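Local structure of adenylyltransferase and sulfurtransferase uba4 (Chaetomium thermophilum, 6YUB) at residues S92-L97 / P104-Y109; E13-Q18 / E27-L32. The protein probably uses this adenylyltransferase domain to activate the C-terminus of a ubiquitin-like sulfur-carrier protein with ATP, for tRNA thiolation and molybdenum cofactor biosynthesis. One frame throughout, in Å; residues are numbered along the deposited sequence.

Contact 1: S92-L97 / P104-Y109; sequences SLITHL and PVYVPY
Ile-94 and Leu-97 on helix 89-100 meet Tyr-106 and Pro-108 on strand 105-109 in an apolar helix-on-sheet contact at the edge of the Rossmann-like nucleotide-binding fold of the ThiF family. The strand segment runs almost antiparallel to the helix segment (173°), as expected where a helix leads directly into the next strand of an alpha/beta sheet. Leu-97 lies against the hydroxyl half of the tyrosine: its CB is 3.6 Å from Tyr-106 CE1, and its CD1 reaches the same ring carbon at 3.7 Å. Ile-94 works at the other end of that side chain, where its CG2 sits 3.9 Å from Tyr-106 CB. With CG1 anti to the carbonyl carbon (chi1 -72°), the longer branch of Ile-94 carries CD1 on to Pro-108 CB, 3.7 Å away. The phenol oxygen hydrogen-bonds to the carbonyl of Asn-101, in the turn joining helix to strand. A leucine in place of Tyr-106 would probably leave that carbonyl without its donor and open a gap beside Leu-97. Within the sheet, strand 105-109 pairs in parallel with strand 60-64, whose Ile-63 touches Ile-94, while Ala-54 of helix 46-56 packs on both Leu-97 and Tyr-106.

Contact 2: E13-Q18 / E27-L32; sequences ERYSRQ and EGQLRL
Gln-29 of helix 25-33 lays its amide flat on the ring of Tyr-15 from helix 9-19, the two planes only 4° apart. Gln-29 NE2 stands over the centre of the Tyr-15 ring, 3.4 Å above the plane, and Gln-29 CD is 3.6 Å from Tyr-15 CG. A bend at chi2 brings the Gln-29 amide round over the ring. On the opposite face of the aromatic lies CB of Arg-14, while the phenol oxygen is hydrogen-bonded to Asn-101. The hydrogen bonding between the helices falls to the two glutamines: Gln-18 NE2 donates to Gln-29 OE1 with an angle of 152° at the hydrogen, although the modelled 2.5 Å between these two atoms is shorter than expected and its exact length doubtful. The two amides are nearly coplanar. These helices precede the first strand, 36-40, of the Rossmann-like ThiF fold, and their short segments cross at 121°. Both amide nitrogens also donate to the carbonyl of Ala-56, at the end of helix 46-56, so one oxygen receives an N-H from each glutamine. Leu-32 adds little: its CD1 only approaches the amide nitrogen NE2 of Gln-18, at 4.0 Å, and its side chain also touches Leu-226 and Val-227 of helix 208-228.

In the fold
All four touching residues of contact 2 are buried, yet its centre lies about 20 Å from the centre of the chain, against about 16 Å for contact 1, which is only partly buried. They share no element: contact 1 sets a helix on the edge strand of the central sheet, whereas contact 2 joins two helices ahead of the first strand. Chemistry follows place, with hydrocarbon against hydrocarbon beside the sheet and stacked or hydrogen-bonded amides between the helices. The nearest atoms of the two are about 5 Å apart, without touching. Asn-101 bridges that separation, its backbone carbonyl taking the hydroxyl of Tyr-106 and its side chain bonding that of Tyr-15. Helix 46-56 likewise serves both, through Ala-54 and Ala-56.

Contact 1: S92-L97 / P104-Y109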
# COMPACT_ATOMS: atom_id res chain seq x y z
N SER B 92 -25.71 -5.14 1.98
CA SER B 92 -25.30 -3.79 1.62
C SER B 92 -24.13 -3.82 0.63
O SER B 92 -24.07 -2.99 -0.28
CB SER B 92 -24.91 -3.01 2.87
OG SER B 92 -24.37 -1.75 2.55
N LEU B 93 -23.20 -4.76 0.81
CA LEU B 93 -22.06 -4.85 -0.09
C LEU B 93 -22.49 -5.32 -1.48
O LEU B 93 -22.03 -4.77 -2.49
CB LEU B 93 -21.02 -5.81 0.49
CG LEU B 93 -19.86 -6.18 -0.42
CD1 LEU B 93 -19.20 -4.94 -0.98
CD2 LEU B 93 -18.83 -7.04 0.33
N ILE B 94 -23.36 -6.33 -1.54
CA ILE B 94 -23.83 -6.84 -2.82
C ILE B 94 -24.63 -5.77 -3.56
O ILE B 94 -24.62 -5.73 -4.80
CB ILE B 94 -24.65 -8.13 -2.63
CG1 ILE B 94 -23.72 -9.27 -2.23
CG2 ILE B 94 -25.44 -8.46 -3.89
CD1 ILE B 94 -24.42 -10.51 -1.73
N THR B 95 -25.31 -4.89 -2.83
CA THR B 95 -26.02 -3.79 -3.49
C THR B 95 -25.05 -2.94 -4.31
O THR B 95 -25.37 -2.55 -5.44
CB THR B 95 -26.75 -2.93 -2.46
OG1 THR B 95 -27.78 -3.70 -1.83
CG2 THR B 95 -27.36 -1.70 -3.13
N HIS B 96 -23.87 -2.66 -3.76
CA HIS B 96 -22.88 -1.86 -4.47
C HIS B 96 -22.18 -2.68 -5.55
O HIS B 96 -21.85 -2.14 -6.62
CB HIS B 96 -21.85 -1.31 -3.48
CG HIS B 96 -20.76 -0.51 -4.12
ND1 HIS B 96 -21.00 0.60 -4.89
CD2 HIS B 96 -19.41 -0.66 -4.09
CE1 HIS B 96 -19.85 1.10 -5.32
NE2 HIS B 96 -18.87 0.35 -4.84
N LEU B 97 -21.94 -3.96 -5.31
CA LEU B 97 -21.35 -4.80 -6.35
C LEU B 97 -22.26 -4.88 -7.56
O LEU B 97 -21.79 -4.79 -8.70
CB LEU B 97 -21.06 -6.20 -5.80
CG LEU B 97 -20.12 -6.28 -4.59
CD1 LEU B 97 -19.94 -7.73 -4.15
CD2 LEU B 97 -18.77 -5.64 -4.89
N PRO B 104 -22.14 -10.81 -12.79
CA PRO B 104 -21.76 -11.94 -11.93
C PRO B 104 -22.90 -12.36 -11.02
O PRO B 104 -23.83 -11.60 -10.73
CB PRO B 104 -20.58 -11.39 -11.11
CG PRO B 104 -20.14 -10.15 -11.80
CD PRO B 104 -21.36 -9.60 -12.47
N VAL B 105 -22.82 -13.61 -10.56
CA VAL B 105 -23.76 -14.14 -9.58
C VAL B 105 -23.17 -13.92 -8.19
O VAL B 105 -22.01 -14.28 -7.93
CB VAL B 105 -24.03 -15.63 -9.83
CG1 VAL B 105 -24.94 -16.19 -8.74
CG2 VAL B 105 -24.66 -15.83 -11.20
N TYR B 106 -23.96 -13.33 -7.30
CA TYR B 106 -23.53 -13.05 -5.93
C TYR B 106 -24.28 -13.97 -4.98
O TYR B 106 -25.51 -14.05 -5.03
CB TYR B 106 -23.77 -11.58 -5.58
CG TYR B 106 -23.05 -10.63 -6.50
CD1 TYR B 106 -21.68 -10.41 -6.37
CD2 TYR B 106 -23.72 -9.95 -7.51
CE1 TYR B 106 -21.01 -9.55 -7.22
CE2 TYR B 106 -23.06 -9.08 -8.36
CZ TYR B 106 -21.69 -8.89 -8.21
OH TYR B 106 -21.01 -8.03 -9.05
N VAL B 107 -23.54 -14.65 -4.11
CA VAL B 107 -24.10 -15.65 -3.21
C VAL B 107 -23.84 -15.20 -1.78
O VAL B 107 -22.73 -15.30 -1.27
CB VAL B 107 -23.48 -17.04 -3.47
CG1 VAL B 107 -24.17 -18.09 -2.61
CG2 VAL B 107 -23.58 -17.40 -4.94
N PRO B 108 -24.86 -14.68 -1.10
CA PRO B 108 -24.66 -14.24 0.29
C PRO B 108 -24.84 -15.37 1.29
O PRO B 108 -25.72 -16.22 1.17
CB PRO B 108 -25.74 -13.16 0.46
CG PRO B 108 -26.86 -13.65 -0.41
CD PRO B 108 -26.21 -14.34 -1.59
N TYR B 109 -23.97 -15.37 2.30
CA TYR B 109 -24.11 -16.22 3.48
C TYR B 109 -24.42 -15.28 4.64
O TYR B 109 -23.51 -14.63 5.18
CB TYR B 109 -22.86 -17.05 3.74
CG TYR B 109 -22.58 -18.11 2.69
CD1 TYR B 109 -21.90 -17.79 1.52
CD2 TYR B 109 -22.98 -19.43 2.88
CE1 TYR B 109 -21.63 -18.74 0.57
CE2 TYR B 109 -22.71 -20.40 1.92
CZ TYR B 109 -22.03 -20.05 0.77
OH TYR B 109 -21.76 -20.99 -0.19

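Contact 2: E13-Q18 / E27-L32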
# COMPACT_ATOMS: atom_id res chain seq x y z
N GLU B 13 -17.49 -5.63 -24.59
CA GLU B 13 -17.36 -4.20 -24.33
C GLU B 13 -16.95 -3.94 -22.89
O GLU B 13 -16.07 -3.10 -22.62
CB GLU B 13 -18.67 -3.48 -24.66
CG GLU B 13 -18.75 -2.03 -24.18
CD GLU B 13 -20.03 -1.35 -24.62
OE1 GLU B 13 -20.73 -1.91 -25.49
OE2 GLU B 13 -20.35 -0.25 -24.10
N ARG B 14 -17.58 -4.63 -21.94
CA ARG B 14 -17.33 -4.36 -20.53
C ARG B 14 -15.90 -4.70 -20.13
O ARG B 14 -15.31 -4.00 -19.29
CB ARG B 14 -18.33 -5.14 -19.67
CG ARG B 14 -18.23 -4.89 -18.18
CD ARG B 14 -19.36 -5.59 -17.41
NE ARG B 14 -20.56 -4.77 -17.32
CZ ARG B 14 -20.79 -3.89 -16.34
NH1 ARG B 14 -19.91 -3.71 -15.37
NH2 ARG B 14 -21.92 -3.19 -16.34
N TYR B 15 -15.31 -5.74 -20.72
CA TYR B 15 -13.99 -6.23 -20.32
C TYR B 15 -12.91 -5.96 -21.37
O TYR B 15 -11.81 -6.51 -21.26
CB TYR B 15 -14.06 -7.73 -20.04
CG TYR B 15 -15.11 -8.13 -19.03
CD1 TYR B 15 -15.20 -7.48 -17.81
CD2 TYR B 15 -16.01 -9.14 -19.30
CE1 TYR B 15 -16.15 -7.83 -16.88
CE2 TYR B 15 -16.98 -9.51 -18.38
CZ TYR B 15 -17.04 -8.84 -17.17
OH TYR B 15 -18.00 -9.19 -16.25
N SER B 16 -13.20 -5.13 -22.37
CA SER B 16 -12.25 -4.93 -23.46
C SER B 16 -10.92 -4.38 -22.98
O SER B 16 -9.85 -4.77 -23.47
CB SER B 16 -12.86 -4.00 -24.52
OG SER B 16 -13.29 -2.79 -23.92
N ARG B 17 -10.95 -3.46 -22.01
CA ARG B 17 -9.73 -2.78 -21.60
C ARG B 17 -8.77 -3.70 -20.85
O ARG B 17 -7.55 -3.53 -20.94
CB ARG B 17 -10.07 -1.56 -20.74
CG ARG B 17 -10.82 -0.45 -21.47
CD ARG B 17 -9.99 0.19 -22.58
NE ARG B 17 -8.56 0.21 -22.30
CZ ARG B 17 -7.93 1.16 -21.61
NH1 ARG B 17 -8.60 2.19 -21.11
NH2 ARG B 17 -6.62 1.07 -21.41
N GLN B 18 -9.29 -4.68 -20.11
CA GLN B 18 -8.42 -5.56 -19.34
C GLN B 18 -8.01 -6.81 -20.11
O GLN B 18 -6.95 -7.38 -19.83
CB GLN B 18 -9.09 -5.97 -18.02
CG GLN B 18 -10.28 -6.90 -18.14
CD GLN B 18 -10.77 -7.40 -16.77
OE1 GLN B 18 -10.43 -6.82 -15.74
NE2 GLN B 18 -11.55 -8.47 -16.78
N GLU B 27 -8.92 -16.05 -23.16
CA GLU B 27 -8.77 -17.18 -22.25
C GLU B 27 -8.72 -16.70 -20.80
O GLU B 27 -9.34 -17.31 -19.92
CB GLU B 27 -7.51 -17.97 -22.60
N GLY B 28 -8.00 -15.62 -20.54
CA GLY B 28 -7.93 -15.10 -19.19
C GLY B 28 -9.29 -14.64 -18.68
O GLY B 28 -9.64 -14.87 -17.52
N GLN B 29 -10.07 -14.00 -19.55
CA GLN B 29 -11.37 -13.49 -19.13
C GLN B 29 -12.34 -14.63 -18.85
O GLN B 29 -13.09 -14.59 -17.86
CB GLN B 29 -11.94 -12.56 -20.20
CG GLN B 29 -13.18 -11.82 -19.76
CD GLN B 29 -12.92 -10.93 -18.56
OE1 GLN B 29 -11.97 -10.16 -18.55
NE2 GLN B 29 -13.76 -11.05 -17.54
N LEU B 30 -12.37 -15.65 -19.71
CA LEU B 30 -13.24 -16.79 -19.47
C LEU B 30 -12.89 -17.50 -18.17
O LEU B 30 -13.78 -18.03 -17.49
CB LEU B 30 -13.16 -17.78 -20.64
CG LEU B 30 -13.81 -17.33 -21.95
CD1 LEU B 30 -13.45 -18.29 -23.07
CD2 LEU B 30 -15.32 -17.23 -21.79
N ARG B 31 -11.61 -17.52 -17.80
CA ARG B 31 -11.20 -18.15 -16.55
C ARG B 31 -11.75 -17.40 -15.35
O ARG B 31 -12.11 -18.01 -14.33
CB ARG B 31 -9.69 -18.25 -16.48
CG ARG B 31 -9.13 -19.41 -17.29
CD ARG B 31 -7.62 -19.34 -17.42
NE ARG B 31 -7.11 -20.36 -18.33
CZ ARG B 31 -5.83 -20.53 -18.64
NH1 ARG B 31 -4.91 -19.75 -18.11
NH2 ARG B 31 -5.48 -21.50 -19.48
N LEU B 32 -11.82 -16.07 -15.43
CA LEU B 32 -12.48 -15.30 -14.38
C LEU B 32 -13.97 -15.61 -14.35
O LEU B 32 -14.54 -15.88 -13.28
CB LEU B 32 -12.24 -13.81 -14.58
CG LEU B 32 -10.80 -13.32 -14.48
CD1 LEU B 32 -10.72 -11.84 -14.84
CD2 LEU B 32 -10.24 -13.58 -13.08